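Local coordinates for alcohol dehydrogenase IV (Corynebacterium glutamicum, PDB 3IV7), which probably reduces maleylacetate with a nicotinamide cofactor, acting as a maleylacetate reductase of the iron-containing alcohol dehydrogenase family, at residues L13-M18 against K146-T151; G36-M41 against E88-V93; A127-G132 against S232-G237. All blocks are in the same frame, centred on the assembly; numbering follows the deposited sequence.

Contact 1. Residues L13-M18 against K146-T151; sequences LPQKVM and KVLPET
Gln15 turns CG anti to its backbone N (chi1 -154°), and Leu148 likewise keeps CG anti to its own N (chi1 178°). The two side chains cross obliquely where strand 7-20 meets the lead-in to strand 151-154 in the parallel sheet of the Rossmann-like N-terminal domain. Here strand 7-20 takes up strand 151-154 as its neighbour, and the residues just ahead of the latter supply the first bonds. The amide of Gln15 is the polar centre. Its NE2 gives a hydrogen to Pro149 O at 2.8 Å, tilted somewhat from the carbonyl plane, and also bonds Glu126 O, while OE1 is engaged by Tyr227 OH. With both ends of the buried carboxamide occupied, its rotation is fixed. The backbone bond from Lys16 N to Glu150 O, 3.0 Å and nearly straight at 173°, opens the parallel pairing of Lys16 with Thr151, and a CA-H...O contact from Thr151 CA to Lys16 O, 3.2 Å, lies beside it. Lys16 and Thr151 project from the same face, where Thr151 OG1 bonds Glu31 and Arg35 of helix 24-35. The lysine amine instead reaches Asp11 of the second subunit; a strand of that chain pairs antiparallel with residues 15-18 and carries the sheet through the interface. At the other end, Leu148 forks: CD1 rests 3.5 Å from Gln15 NE2, and CD2 comes within 3.5 Å of Leu13 CB. That same methyl, CD2 of Leu148, lies 3.3 Å from Pro14 O.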
loop_
_atom_site.group_PDB
_atom_site.type_symbol
_atom_site.label_atom_id
_atom_site.label_comp_id
_atom_site.label_asym_id
_atom_site.label_seq_id
_atom_site.Cartn_x
_atom_site.Cartn_y
_atom_site.Cartn_z
ATOM N N LEU A 13 -3.052 -5.914 2.844
ATOM C CA LEU A 13 -3.742 -7.079 2.314
ATOM C C LEU A 13 -3.184 -7.481 0.966
ATOM O O LEU A 13 -2.881 -6.618 0.149
ATOM C CB LEU A 13 -5.234 -6.778 2.159
ATOM C CG LEU A 13 -5.960 -6.383 3.439
ATOM C CD1 LEU A 13 -7.426 -6.196 3.155
ATOM C CD2 LEU A 13 -5.729 -7.411 4.593
ATOM N N PRO A 14 -3.111 -8.803 0.703
ATOM C CA PRO A 14 -2.532 -9.259 -0.576
ATOM C C PRO A 14 -3.491 -9.042 -1.744
ATOM O O PRO A 14 -4.653 -9.381 -1.655
ATOM C CB PRO A 14 -2.283 -10.748 -0.348
ATOM C CG PRO A 14 -3.301 -11.151 0.743
ATOM C CD PRO A 14 -3.524 -9.923 1.583
ATOM N N GLN A 15 -3.008 -8.428 -2.803
ATOM C CA GLN A 15 -3.814 -8.227 -3.978
ATOM C C GLN A 15 -2.985 -7.872 -5.194
ATOM O O GLN A 15 -1.976 -7.189 -5.098
ATOM C CB GLN A 15 -4.847 -7.120 -3.733
ATOM C CG GLN A 15 -6.081 -7.248 -4.612
ATOM C CD GLN A 15 -7.219 -6.351 -4.147
ATOM O OE1 GLN A 15 -7.009 -5.175 -3.830
ATOM N NE2 GLN A 15 -8.434 -6.901 -4.111
ATOM N N LYS A 16 -3.415 -8.375 -6.344
ATOM C CA LYS A 16 -2.876 -7.967 -7.620
ATOM C C LYS A 16 -3.909 -7.076 -8.300
ATOM O O LYS A 16 -5.117 -7.374 -8.285
ATOM C CB LYS A 16 -2.575 -9.169 -8.506
ATOM C CG LYS A 16 -2.127 -8.810 -9.925
ATOM C CD LYS A 16 -1.962 -10.086 -10.834
ATOM C CE LYS A 16 -0.693 -10.866 -10.518
ATOM N NZ LYS A 16 0.567 -10.046 -10.788
ATOM N N VAL A 17 -3.433 -6.004 -8.903
ATOM C CA VAL A 17 -4.260 -5.086 -9.637
ATOM C C VAL A 17 -3.698 -4.934 -11.008
ATOM O O VAL A 17 -2.494 -4.640 -11.173
ATOM C CB VAL A 17 -4.252 -3.705 -8.959
ATOM C CG1 VAL A 17 -5.232 -2.742 -9.671
ATOM C CG2 VAL A 17 -4.592 -3.855 -7.511
HETATM N N MSE A 18 -4.509 -5.224 -12.013
HETATM C CA MSE A 18 -4.089 -5.053 -13.399
HETATM C C MSE A 18 -4.953 -3.943 -13.986
HETATM O O MSE A 18 -6.179 -3.973 -13.856
HETATM C CB MSE A 18 -4.274 -6.340 -14.166
HETATM C CG MSE A 18 -3.576 -7.534 -13.522
HETATM SE SE MSE A 18 -4.199 -9.257 -14.228
HETATM C CE MSE A 18 -2.899 -9.513 -15.573
ATOM N N LYS A 146 -11.021 -14.140 3.172
ATOM C CA LYS A 146 -11.383 -14.956 1.996
ATOM C C LYS A 146 -12.249 -14.216 1.018
ATOM O O LYS A 146 -12.329 -14.629 -0.112
ATOM C CB LYS A 146 -12.099 -16.261 2.395
ATOM C CG LYS A 146 -11.332 -17.117 3.357
ATOM C CD LYS A 146 -11.858 -18.566 3.396
ATOM C CE LYS A 146 -13.329 -18.644 3.559
ATOM N NZ LYS A 146 -13.797 -17.890 4.741
ATOM N N VAL A 147 -12.916 -13.110 1.434
ATOM C CA VAL A 147 -13.750 -12.399 0.497
ATOM C C VAL A 147 -13.020 -11.329 -0.303
ATOM O O VAL A 147 -13.563 -10.817 -1.254
ATOM C CB VAL A 147 -15.030 -11.841 1.125
ATOM C CG1 VAL A 147 -15.664 -12.903 1.979
ATOM C CG2 VAL A 147 -14.768 -10.551 1.922
ATOM N N LEU A 148 -11.788 -11.014 0.062
ATOM C CA LEU A 148 -11.005 -10.044 -0.691
ATOM C C LEU A 148 -10.636 -10.658 -2.051
ATOM O O LEU A 148 -10.020 -11.699 -2.094
ATOM C CB LEU A 148 -9.706 -9.688 0.060
ATOM C CG LEU A 148 -8.761 -8.714 -0.655
ATOM C CD1 LEU A 148 -9.405 -7.314 -0.740
ATOM C CD2 LEU A 148 -7.371 -8.674 0.082
ATOM N N PRO A 149 -11.013 -10.001 -3.165
ATOM C CA PRO A 149 -10.605 -10.619 -4.428
ATOM C C PRO A 149 -9.084 -10.674 -4.535
ATOM O O PRO A 149 -8.391 -9.726 -4.141
ATOM C CB PRO A 149 -11.196 -9.686 -5.482
ATOM C CG PRO A 149 -12.419 -9.098 -4.818
ATOM C CD PRO A 149 -12.115 -9.033 -3.343
ATOM N N GLU A 150 -8.571 -11.776 -5.010
ATOM C CA GLU A 150 -7.137 -11.932 -5.158
ATOM C C GLU A 150 -6.586 -11.070 -6.272
ATOM O O GLU A 150 -5.441 -10.651 -6.224
ATOM C CB GLU A 150 -6.788 -13.366 -5.424
ATOM C CG GLU A 150 -6.945 -14.227 -4.255
ATOM C CD GLU A 150 -6.444 -15.631 -4.488
ATOM O OE1 GLU A 150 -5.899 -15.916 -5.579
ATOM O OE2 GLU A 150 -6.626 -16.451 -3.583
ATOM N N THR A 151 -7.385 -10.856 -7.295
ATOM C CA THR A 151 -6.987 -10.013 -8.400
ATOM C C THR A 151 -8.095 -9.057 -8.790
ATOM O O THR A 151 -9.298 -9.431 -8.818
ATOM C CB THR A 151 -6.624 -10.860 -9.610
ATOM O OG1 THR A 151 -5.568 -11.760 -9.256
ATOM C CG2 THR A 151 -6.209 -9.975 -10.792
#

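Contact 2. Residues G36-M41 against E88-V93; sequences GSAKVM and EIDLLV
Ala38 N donates to Asp90 OD2 at 2.7 Å, the shortest direct hydrogen bond between 36-41 and 88-93, almost straight at 171° and aimed at the syn lone pair of that oxygen. The next amide, Lys39 N, bonds the partner oxygen OD1 of Asp90 from above the carboxylate plane, so two successive peptide N-H groups grip one carboxylate at the mouth of two parallel strands in the Rossmann-like sheet. Asp90 adopts a crowded position for this, CG lying between its backbone N and carbonyl carbon (chi1 68°). The grip is returned through the backbone: Asp90 N donates to Lys39 O at 2.9 Å, an oxygen that Ile89 CA also approaches. Beyond it the strands 40-43 and 91-96 zip together in register, Val40 beside Leu91 and Met41 beside Leu92. Met41 N donates to Leu91 O and Val93 N to Met41 O. Each segment follows a helix closed by a Schellman motif, with Gly36 and Glu88 as the C-prime residues of positive phi. On one face of the sheet, that of Val40 and Leu91, helix 24-35 packs against Leu91 and Val93. On the other, the extended selenomethionine Met41 lies alongside Leu92, its SE 4.1 Å from Leu92 CD2, and crosses Ile89 at about a right angle, Met41 CB being 3.6 Å from Ile89 CG2. Back on the face of Val40 and Leu91, Val40 CG1 meets Val93 CG2 at 3.5 Å.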
loop_
_atom_site.group_PDB
_atom_site.type_symbol
_atom_site.label_atom_id
_atom_site.label_comp_id
_atom_site.label_asym_id
_atom_site.label_seq_id
_atom_site.Cartn_x
_atom_site.Cartn_y
_atom_site.Cartn_z
ATOM N N GLY A 36 -4.018 -21.673 -13.872
ATOM C CA GLY A 36 -4.324 -22.997 -14.404
ATOM C C GLY A 36 -5.791 -23.390 -14.231
ATOM O O GLY A 36 -6.150 -24.573 -14.387
ATOM N N SER A 37 -6.648 -22.383 -13.993
ATOM C CA SER A 37 -8.075 -22.587 -13.698
ATOM C C SER A 37 -8.765 -23.307 -14.816
ATOM O O SER A 37 -8.652 -22.905 -15.970
ATOM C CB SER A 37 -8.759 -21.233 -13.486
ATOM O OG SER A 37 -8.046 -20.466 -12.560
ATOM N N ALA A 38 -9.500 -24.364 -14.474
ATOM C CA ALA A 38 -10.176 -25.202 -15.473
ATOM C C ALA A 38 -11.701 -25.082 -15.485
ATOM O O ALA A 38 -12.355 -25.624 -16.386
ATOM C CB ALA A 38 -9.774 -26.698 -15.270
ATOM N N LYS A 39 -12.282 -24.408 -14.482
ATOM C CA LYS A 39 -13.742 -24.321 -14.377
ATOM C C LYS A 39 -14.168 -22.998 -13.798
ATOM O O LYS A 39 -14.528 -22.904 -12.628
ATOM C CB LYS A 39 -14.299 -25.475 -13.544
ATOM C CG LYS A 39 -14.112 -26.846 -14.183
ATOM C CD LYS A 39 -15.222 -27.804 -13.814
ATOM C CE LYS A 39 -16.478 -27.562 -14.653
ATOM N NZ LYS A 39 -17.500 -28.624 -14.427
ATOM N N VAL A 40 -14.179 -21.994 -14.672
ATOM C CA VAL A 40 -14.440 -20.646 -14.342
ATOM C C VAL A 40 -15.936 -20.343 -14.288
ATOM O O VAL A 40 -16.710 -20.741 -15.173
ATOM C CB VAL A 40 -13.808 -19.705 -15.404
ATOM C CG1 VAL A 40 -14.087 -18.231 -15.062
ATOM C CG2 VAL A 40 -12.289 -19.968 -15.547
HETATM N N MSE A 41 -16.330 -19.615 -13.257
HETATM C CA MSE A 41 -17.691 -19.133 -13.120
HETATM C C MSE A 41 -17.683 -17.621 -13.238
HETATM O O MSE A 41 -17.009 -16.935 -12.464
HETATM C CB MSE A 41 -18.259 -19.552 -11.776
HETATM C CG MSE A 41 -19.714 -19.054 -11.458
HETATM SE SE MSE A 41 -20.270 -19.824 -9.748
HETATM C CE MSE A 41 -22.038 -19.061 -9.517
ATOM N N GLU A 88 -18.187 -27.778 -9.558
ATOM C CA GLU A 88 -16.771 -27.890 -9.284
ATOM C C GLU A 88 -15.993 -26.704 -9.831
ATOM O O GLU A 88 -14.874 -26.829 -10.333
ATOM C CB GLU A 88 -16.248 -29.206 -9.826
ATOM C CG GLU A 88 -16.927 -30.376 -9.167
ATOM C CD GLU A 88 -16.570 -31.694 -9.809
ATOM O OE1 GLU A 88 -16.837 -31.858 -11.013
ATOM O OE2 GLU A 88 -16.062 -32.567 -9.097
ATOM N N ILE A 89 -16.572 -25.543 -9.645
ATOM C CA ILE A 89 -15.950 -24.308 -10.015
ATOM C C ILE A 89 -14.618 -24.118 -9.277
ATOM O O ILE A 89 -14.496 -24.458 -8.113
ATOM C CB ILE A 89 -16.897 -23.146 -9.686
ATOM C CG1 ILE A 89 -18.131 -23.220 -10.586
ATOM C CG2 ILE A 89 -16.196 -21.828 -9.852
ATOM C CD1 ILE A 89 -17.805 -23.213 -12.104
ATOM N N ASP A 90 -13.615 -23.591 -9.969
ATOM C CA ASP A 90 -12.338 -23.359 -9.348
ATOM C C ASP A 90 -11.871 -21.899 -9.410
ATOM O O ASP A 90 -10.820 -21.559 -8.866
ATOM C CB ASP A 90 -11.252 -24.332 -9.872
ATOM C CG ASP A 90 -10.873 -24.094 -11.332
ATOM O OD1 ASP A 90 -11.498 -23.251 -12.005
ATOM O OD2 ASP A 90 -9.936 -24.792 -11.817
ATOM N N LEU A 91 -12.657 -21.048 -10.047
ATOM C CA LEU A 91 -12.384 -19.616 -10.056
ATOM C C LEU A 91 -13.687 -18.864 -10.205
ATOM O O LEU A 91 -14.557 -19.262 -10.995
ATOM C CB LEU A 91 -11.437 -19.255 -11.205
ATOM C CG LEU A 91 -10.930 -17.798 -11.287
ATOM C CD1 LEU A 91 -10.067 -17.469 -10.101
ATOM C CD2 LEU A 91 -10.159 -17.577 -12.595
ATOM N N LEU A 92 -13.844 -17.808 -9.400
ATOM C CA LEU A 92 -14.954 -16.862 -9.521
ATOM C C LEU A 92 -14.477 -15.620 -10.260
ATOM O O LEU A 92 -13.419 -15.063 -9.930
ATOM C CB LEU A 92 -15.446 -16.431 -8.124
ATOM C CG LEU A 92 -15.930 -17.536 -7.189
ATOM C CD1 LEU A 92 -16.278 -16.976 -5.812
ATOM C CD2 LEU A 92 -17.091 -18.229 -7.801
ATOM N N VAL A 93 -15.230 -15.192 -11.271
ATOM C CA VAL A 93 -14.934 -13.943 -11.958
ATOM C C VAL A 93 -16.195 -13.083 -11.921
ATOM O O VAL A 93 -17.244 -13.524 -12.327
ATOM C CB VAL A 93 -14.484 -14.142 -13.471
ATOM C CG1 VAL A 93 -14.146 -12.795 -14.075
ATOM C CG2 VAL A 93 -13.271 -15.127 -13.598
HETATM O O HOH W 1 -8.612 -21.469 -10.070
#

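Contact 3. Residues A127-G132 against S232-G237; sequences ATNVWG and SFASAG
Ala234 and Thr128 lead the van der Waals packing, where one turn near the end of a helix in the C-terminal part presses on a loop of the N-terminal part, consistent with the interdomain junction of iron-containing alcohol dehydrogenases. The methyl of Ala234 packs on the loop backbone: its CB stands 4.0 Å from Thr128 CA and 3.7 Å from Ala127 O. With so small a side chain between them, the CA atoms of Thr128 and Ala234 are 5.0 Å apart. Beside it, Thr128 CG2 comes up to the edge of the Phe233 ring, near the ring plane, and lies 4.0 Å from CD2 of that phenylalanine. The polar side of the contact runs through water. One molecule donates to both Asn129 OD1 (2.8 Å) and Ala234 O (2.7 Å), joining the side-chain carbonyl of Asn129 to the helix's last turn. Within the loop, Thr128 OG1 accepts from Val130 N at 3.3 Å, an ST turn that leads into the strand; the hydroxyl sits between the backbone N and the carbonyl carbon (chi1 81°) and is also bonded by Lys105 NZ. Around this joint, the Phe233 ring stacks with His177 of helix 164-181 and His242 of helix 240-250. Ala127 packs on Tyr227 and Val231 earlier in helix 216-236, Asn129 touches Leu13 of strand 7-20, and strand 130-135 runs on into a two-stranded antiparallel hairpin with 138-143.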
loop_
_atom_site.group_PDB
_atom_site.type_symbol
_atom_site.label_atom_id
_atom_site.label_comp_id
_atom_site.label_asym_id
_atom_site.label_seq_id
_atom_site.Cartn_x
_atom_site.Cartn_y
_atom_site.Cartn_z
ATOM N N ALA A 127 -11.712 -4.023 -3.398
ATOM C CA ALA A 127 -10.532 -3.802 -2.619
ATOM C C ALA A 127 -10.755 -3.926 -1.128
ATOM O O ALA A 127 -9.908 -3.553 -0.384
ATOM C CB ALA A 127 -9.942 -2.450 -2.939
ATOM N N THR A 128 -11.893 -4.466 -0.688
ATOM C CA THR A 128 -12.101 -4.687 0.754
ATOM C C THR A 128 -12.388 -6.171 1.057
ATOM O O THR A 128 -12.840 -6.966 0.168
ATOM C CB THR A 128 -13.273 -3.841 1.328
ATOM O OG1 THR A 128 -14.511 -4.486 1.044
ATOM C CG2 THR A 128 -13.296 -2.434 0.735
ATOM N N ASN A 129 -12.176 -6.509 2.308
ATOM C CA ASN A 129 -12.431 -7.817 2.836
ATOM C C ASN A 129 -13.725 -7.809 3.613
ATOM O O ASN A 129 -13.898 -8.584 4.526
ATOM C CB ASN A 129 -11.288 -8.250 3.737
ATOM C CG ASN A 129 -10.972 -7.232 4.830
ATOM O OD1 ASN A 129 -11.611 -6.178 4.934
ATOM N ND2 ASN A 129 -9.911 -7.497 5.571
ATOM N N VAL A 130 -14.627 -6.908 3.225
ATOM C CA VAL A 130 -15.928 -6.740 3.864
ATOM C C VAL A 130 -16.987 -7.418 3.020
ATOM O O VAL A 130 -17.052 -7.215 1.774
ATOM C CB VAL A 130 -16.287 -5.230 4.013
ATOM C CG1 VAL A 130 -17.762 -5.042 4.534
ATOM C CG2 VAL A 130 -15.273 -4.537 4.945
ATOM N N TRP A 131 -17.798 -8.235 3.680
ATOM C CA TRP A 131 -18.934 -8.912 3.052
ATOM C C TRP A 131 -20.228 -8.394 3.635
ATOM O O TRP A 131 -20.235 -7.841 4.704
ATOM C CB TRP A 131 -18.849 -10.431 3.283
ATOM C CG TRP A 131 -18.789 -10.851 4.706
ATOM C CD1 TRP A 131 -17.667 -11.135 5.420
ATOM C CD2 TRP A 131 -19.886 -11.050 5.591
ATOM N NE1 TRP A 131 -17.991 -11.502 6.691
ATOM C CE2 TRP A 131 -19.349 -11.465 6.830
ATOM C CE3 TRP A 131 -21.278 -10.898 5.472
ATOM C CZ2 TRP A 131 -20.152 -11.740 7.947
ATOM C CZ3 TRP A 131 -22.080 -11.204 6.554
ATOM C CH2 TRP A 131 -21.513 -11.594 7.797
ATOM N N GLY A 132 -21.316 -8.596 2.906
ATOM C CA GLY A 132 -22.625 -8.243 3.361
ATOM C C GLY A 132 -23.641 -9.288 2.979
ATOM O O GLY A 132 -23.547 -9.929 1.912
ATOM N N SER A 232 -7.571 2.027 1.449
ATOM C CA SER A 232 -7.450 2.833 2.657
ATOM C C SER A 232 -8.543 2.457 3.684
ATOM O O SER A 232 -8.270 2.240 4.864
ATOM C CB SER A 232 -7.593 4.315 2.300
ATOM O OG SER A 232 -7.526 5.110 3.478
ATOM N N PHE A 233 -9.770 2.390 3.195
ATOM C CA PHE A 233 -10.939 2.078 3.991
ATOM C C PHE A 233 -10.903 0.651 4.575
ATOM O O PHE A 233 -11.232 0.455 5.716
ATOM C CB PHE A 233 -12.183 2.282 3.112
ATOM C CG PHE A 233 -13.423 1.742 3.687
ATOM C CD1 PHE A 233 -14.027 2.356 4.750
ATOM C CD2 PHE A 233 -14.088 0.692 3.062
ATOM C CE1 PHE A 233 -15.223 1.870 5.263
ATOM C CE2 PHE A 233 -15.267 0.225 3.562
ATOM C CZ PHE A 233 -15.828 0.818 4.672
ATOM N N ALA A 234 -10.448 -0.311 3.785
ATOM C CA ALA A 234 -10.289 -1.695 4.264
ATOM C C ALA A 234 -9.377 -1.718 5.489
ATOM O O ALA A 234 -9.609 -2.465 6.443
ATOM C CB ALA A 234 -9.723 -2.590 3.134
ATOM N N SER A 235 -8.388 -0.830 5.493
ATOM C CA SER A 235 -7.477 -0.701 6.609
ATOM C C SER A 235 -8.032 0.162 7.752
ATOM O O SER A 235 -7.936 -0.216 8.915
ATOM C CB SER A 235 -6.140 -0.111 6.150
ATOM O OG SER A 235 -5.297 0.188 7.278
ATOM N N ALA A 236 -8.545 1.358 7.430
ATOM C CA ALA A 236 -8.911 2.331 8.491
ATOM C C ALA A 236 -10.217 1.963 9.234
ATOM O O ALA A 236 -10.441 2.404 10.349
ATOM C CB ALA A 236 -9.000 3.728 7.932
ATOM N N GLY A 237 -11.036 1.138 8.612
ATOM C CA GLY A 237 -12.312 0.756 9.172
ATOM C C GLY A 237 -13.366 1.832 8.953
ATOM O O GLY A 237 -13.049 2.965 8.551
HETATM O O HOH W 2 -11.818 -3.966 6.655
#

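In the fold
Contacts 1 and 2 belong to the same six-stranded parallel sheet, their centres about 16 Å apart: contact 1 joins its outermost strand 7-20 to the approach of 151-154, and contact 2 pairs 40-43 with 91-96 further across. Both segments of contact 2 fall between the two segments of contact 1 in the sequence, whereas the segments of contacts 1 and 3 alternate; contact 2 is complete before contact 3 begins. Contact 3 lies about 12 Å from contact 1, centre to centre, and touches it, Leu148 and Val147 packing on Thr128 and Asn129; from contact 2 it is about 25 Å away, centre to centre. The sheet is thus tied, through contact 1, to the helical C-terminal part by contact 3.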